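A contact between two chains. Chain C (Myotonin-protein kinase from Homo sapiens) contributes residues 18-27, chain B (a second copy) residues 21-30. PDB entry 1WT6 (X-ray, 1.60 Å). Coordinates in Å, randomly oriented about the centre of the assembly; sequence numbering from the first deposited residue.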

# COMPACT_ATOMS: atom_id res chain seq x y z
N ALA C 18 -16.46 -19.94 -21.33
CA ALA C 18 -15.81 -19.95 -20.04
C ALA C 18 -14.53 -19.06 -20.11
O ALA C 18 -14.18 -18.34 -19.13
CB ALA C 18 -15.50 -21.38 -19.62
N LEU C 19 -13.83 -19.08 -21.24
CA LEU C 19 -12.67 -18.20 -21.35
C LEU C 19 -13.11 -16.75 -21.38
O LEU C 19 -12.54 -15.92 -20.69
CB LEU C 19 -11.85 -18.50 -22.59
CG LEU C 19 -10.66 -17.57 -22.79
CD1 LEU C 19 -9.70 -17.59 -21.62
CD2 LEU C 19 -10.00 -17.94 -24.12
N GLU C 20 -14.18 -16.44 -22.14
CA GLU C 20 -14.65 -15.05 -22.13
C GLU C 20 -15.01 -14.57 -20.72
O GLU C 20 -14.67 -13.41 -20.39
CB GLU C 20 -15.82 -14.88 -23.09
CG GLU C 20 -15.43 -14.97 -24.53
CD GLU C 20 -16.65 -15.27 -25.48
OE1 GLU C 20 -17.84 -15.27 -25.04
OE2 GLU C 20 -16.42 -15.51 -26.69
N GLU C 21 -15.65 -15.43 -19.90
CA GLU C 21 -16.02 -15.04 -18.54
C GLU C 21 -14.78 -14.79 -17.70
O GLU C 21 -14.75 -13.82 -16.88
CB GLU C 21 -16.98 -16.01 -17.85
CG GLU C 21 -17.52 -15.41 -16.51
CD GLU C 21 -17.94 -13.90 -16.58
OE1 GLU C 21 -18.98 -13.59 -17.24
OE2 GLU C 21 -17.27 -13.02 -15.95
N GLU C 22 -13.78 -15.65 -17.85
CA GLU C 22 -12.52 -15.49 -17.10
C GLU C 22 -11.77 -14.19 -17.51
O GLU C 22 -11.29 -13.45 -16.61
CB GLU C 22 -11.64 -16.73 -17.24
CG GLU C 22 -10.22 -16.53 -16.68
CD GLU C 22 -10.20 -16.17 -15.20
OE1 GLU C 22 -11.17 -16.54 -14.47
OE2 GLU C 22 -9.20 -15.54 -14.77
N VAL C 23 -11.71 -13.89 -18.82
CA VAL C 23 -11.20 -12.62 -19.33
C VAL C 23 -11.90 -11.43 -18.66
O VAL C 23 -11.22 -10.48 -18.16
CB VAL C 23 -11.21 -12.56 -20.87
CG1 VAL C 23 -10.88 -11.17 -21.32
CG2 VAL C 23 -10.16 -13.58 -21.47
N LEU C 24 -13.25 -11.47 -18.58
CA LEU C 24 -14.02 -10.34 -17.94
C LEU C 24 -13.56 -10.16 -16.47
O LEU C 24 -13.31 -9.04 -15.95
CB LEU C 24 -15.53 -10.60 -17.99
CG LEU C 24 -16.26 -10.34 -19.31
CD1 LEU C 24 -17.73 -10.81 -19.25
CD2 LEU C 24 -16.10 -8.84 -19.75
N THR C 25 -13.48 -11.30 -15.79
CA THR C 25 -13.10 -11.21 -14.39
C THR C 25 -11.73 -10.71 -14.15
O THR C 25 -11.49 -9.84 -13.25
CB THR C 25 -13.33 -12.59 -13.68
OG1 THR C 25 -14.72 -12.92 -13.86
CG2 THR C 25 -12.98 -12.48 -12.16
N ARG C 26 -10.82 -11.21 -14.97
CA ARG C 26 -9.42 -10.78 -14.89
C ARG C 26 -9.25 -9.29 -15.29
O ARG C 26 -8.56 -8.52 -14.60
CB ARG C 26 -8.53 -11.68 -15.74
CG ARG C 26 -7.01 -11.50 -15.35
CD ARG C 26 -6.29 -10.37 -16.15
NE ARG C 26 -6.58 -10.47 -17.54
CZ ARG C 26 -6.77 -9.43 -18.34
NH1 ARG C 26 -7.15 -9.69 -19.60
NH2 ARG C 26 -6.65 -8.15 -17.89
N GLN C 27 -9.99 -8.85 -16.28
CA GLN C 27 -9.98 -7.40 -16.64
C GLN C 27 -10.45 -6.49 -15.48
O GLN C 27 -9.94 -5.39 -15.28
CB GLN C 27 -10.83 -7.24 -17.91
CG GLN C 27 -10.07 -7.75 -19.14
CD GLN C 27 -10.90 -7.69 -20.38
OE1 GLN C 27 -12.17 -7.72 -20.34
NE2 GLN C 27 -10.22 -7.64 -21.51
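Chain B 21-30: EEVLTRQSLS

Chain B runs alongside chain C as a second α-helix, and the two point nearly the same way: their N-to-C directions differ by 20°, so the pair is close to parallel. Neither helix begins or ends within these stretches. Each is held by regular backbone bonds from an amide to the carbonyl four residues earlier, such as Arg B26 N to Glu B22 O at 2.8 Å, and phi and psi stay near -60° and -40° throughout. The axes come no closer than 11.1 Å, a spacing that leaves room for long side chains between the backbones. Register is set at two levels: the CA of Val C23 lies 6.9 Å from the CA of Glu B22, and one turn further on the CA of Arg C26 lies 7.1 Å from the CA of Arg B26. Together the stretches bury 320 Å², about two thirds of it on Arg C26 and Glu B22.

These two residues form the polar centre of the contact. Both direct their CA-to-CB bonds toward the opposing helix, and their charges meet in a salt bridge. Arg C26 NE donates to Glu B22 OE2 at 2.9 Å, while Arg C26 NH1 donates to Glu B22 OE1, also at 2.9 Å; a weak bond from Arg C26 NE to Glu B22 OE1, at 3.4 Å, supplements them. The fork of a guanidinium matches the two oxygens of a carboxylate, and the carboxylate accordingly meets its edge, where the N-H bonds point. Because both residues are buried, such pairing matters: an ionic group shielded from solvent needs a partner of opposite charge or other polar atoms. Val C23 CG2 lies 3.6 Å from Glu B22 OE1, a methyl against an oxygen already bonded to Arg C26.

A second carboxylate, that of Glu C22, stands close by, with its OE2 4.5 Å from Glu B22 OE2. Two like charges at this distance would repel if left alone, but the O of water 1 lies between them, 2.6 Å from Glu B22 OE2 and 2.7 Å from Glu C22 OE2, within hydrogen-bonding distance of both. Arg C26 further offsets the negative charge on Glu B22.

Nonpolar contacts accompany this network. Thr B25 lays its methyl over one face of the Arg C26 guanidinium, CG2 to CZ at 3.4 Å; a small methyl suits that flat face, from which no N-H bond projects. The aliphatic part of the arginine also takes part: Arg C26 CG packs against Arg B26 CG at 3.8 Å, and Arg C26 CD meets Leu B29 CD2 at 4.0 Å. Arg B26 has its CA-to-CB bond sideways and its end leading away, so the two arginines touch through methylenes; its NH2 donates to Ser B30 OG in its own helix at 3.0 Å. Toward the N-terminal end, Leu C19 CD1 approaches Glu B22 CB at 4.3 Å, where a hydrocarbon side chain lies beside the aliphatic base of the glutamate, its end nearer chain B than its sideways CA-to-CB bond would suggest.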

# COMPACT_ATOMS: atom_id res chain seq x y z
N GLU B 21 -2.65 -16.17 -24.53
CA GLU B 21 -2.58 -14.69 -24.42
C GLU B 21 -3.10 -14.20 -23.07
O GLU B 21 -2.52 -13.30 -22.43
CB GLU B 21 -3.37 -14.03 -25.54
CG GLU B 21 -2.80 -14.29 -26.92
CD GLU B 21 -3.53 -13.52 -28.03
OE1 GLU B 21 -4.79 -13.63 -28.14
OE2 GLU B 21 -2.83 -12.81 -28.79
N GLU B 22 -4.23 -14.78 -22.62
CA GLU B 22 -4.80 -14.45 -21.32
C GLU B 22 -3.85 -14.77 -20.18
O GLU B 22 -3.75 -14.02 -19.21
CB GLU B 22 -6.15 -15.15 -21.11
CG GLU B 22 -6.76 -14.96 -19.72
CD GLU B 22 -6.97 -13.48 -19.29
OE1 GLU B 22 -7.01 -12.57 -20.16
OE2 GLU B 22 -7.10 -13.24 -18.08
N VAL B 23 -3.19 -15.92 -20.27
CA VAL B 23 -2.21 -16.27 -19.24
C VAL B 23 -1.10 -15.24 -19.21
O VAL B 23 -0.71 -14.80 -18.13
CB VAL B 23 -1.65 -17.66 -19.48
CG1 VAL B 23 -0.34 -17.89 -18.65
CG2 VAL B 23 -2.79 -18.69 -19.20
N LEU B 24 -0.58 -14.84 -20.36
CA LEU B 24 0.52 -13.86 -20.34
C LEU B 24 0.08 -12.56 -19.69
O LEU B 24 0.80 -11.95 -18.86
CB LEU B 24 1.05 -13.60 -21.74
CG LEU B 24 1.87 -14.74 -22.35
CD1 LEU B 24 2.21 -14.44 -23.80
CD2 LEU B 24 3.16 -15.03 -21.55
N THR B 25 -1.12 -12.12 -20.04
CA THR B 25 -1.69 -10.90 -19.47
C THR B 25 -1.90 -11.03 -17.96
O THR B 25 -1.50 -10.12 -17.21
CB THR B 25 -3.00 -10.54 -20.17
OG1 THR B 25 -2.71 -10.27 -21.54
CG2 THR B 25 -3.64 -9.30 -19.53
N ARG B 26 -2.49 -12.14 -17.49
CA ARG B 26 -2.61 -12.37 -16.03
C ARG B 26 -1.24 -12.43 -15.30
O ARG B 26 -1.10 -11.99 -14.15
CB ARG B 26 -3.41 -13.64 -15.78
CG ARG B 26 -4.06 -13.68 -14.40
CD ARG B 26 -3.09 -14.36 -13.42
NE ARG B 26 -2.69 -15.66 -13.97
CZ ARG B 26 -1.47 -16.22 -13.94
NH1 ARG B 26 -1.28 -17.39 -14.53
NH2 ARG B 26 -0.43 -15.67 -13.31
N GLN B 27 -0.25 -13.02 -15.96
CA GLN B 27 1.11 -13.12 -15.42
C GLN B 27 1.69 -11.73 -15.13
O GLN B 27 2.33 -11.51 -14.07
CB GLN B 27 2.02 -13.95 -16.31
CG GLN B 27 1.68 -15.42 -16.19
CD GLN B 27 2.61 -16.35 -16.92
OE1 GLN B 27 3.32 -15.96 -17.86
NE2 GLN B 27 2.58 -17.62 -16.51
N SER B 28 1.47 -10.80 -16.05
CA SER B 28 1.86 -9.41 -15.84
C SER B 28 1.12 -8.82 -14.63
O SER B 28 1.69 -8.06 -13.86
CB SER B 28 1.60 -8.59 -17.09
OG SER B 28 2.00 -7.25 -16.92
N LEU B 29 -0.16 -9.18 -14.47
CA LEU B 29 -0.93 -8.68 -13.33
C LEU B 29 -0.35 -9.24 -12.03
O LEU B 29 -0.31 -8.52 -10.98
CB LEU B 29 -2.45 -8.99 -13.49
CG LEU B 29 -3.41 -8.62 -12.32
CD1 LEU B 29 -3.47 -7.10 -12.08
CD2 LEU B 29 -4.78 -9.20 -12.60
N SER B 30 0.10 -10.49 -12.08
CA SER B 30 0.68 -11.15 -10.92
C SER B 30 1.92 -10.38 -10.46
O SER B 30 2.07 -10.17 -9.26
CB SER B 30 1.05 -12.60 -11.23
OG SER B 30 -0.14 -13.40 -11.35
O HOH W 1 -7.04 -15.10 -16.25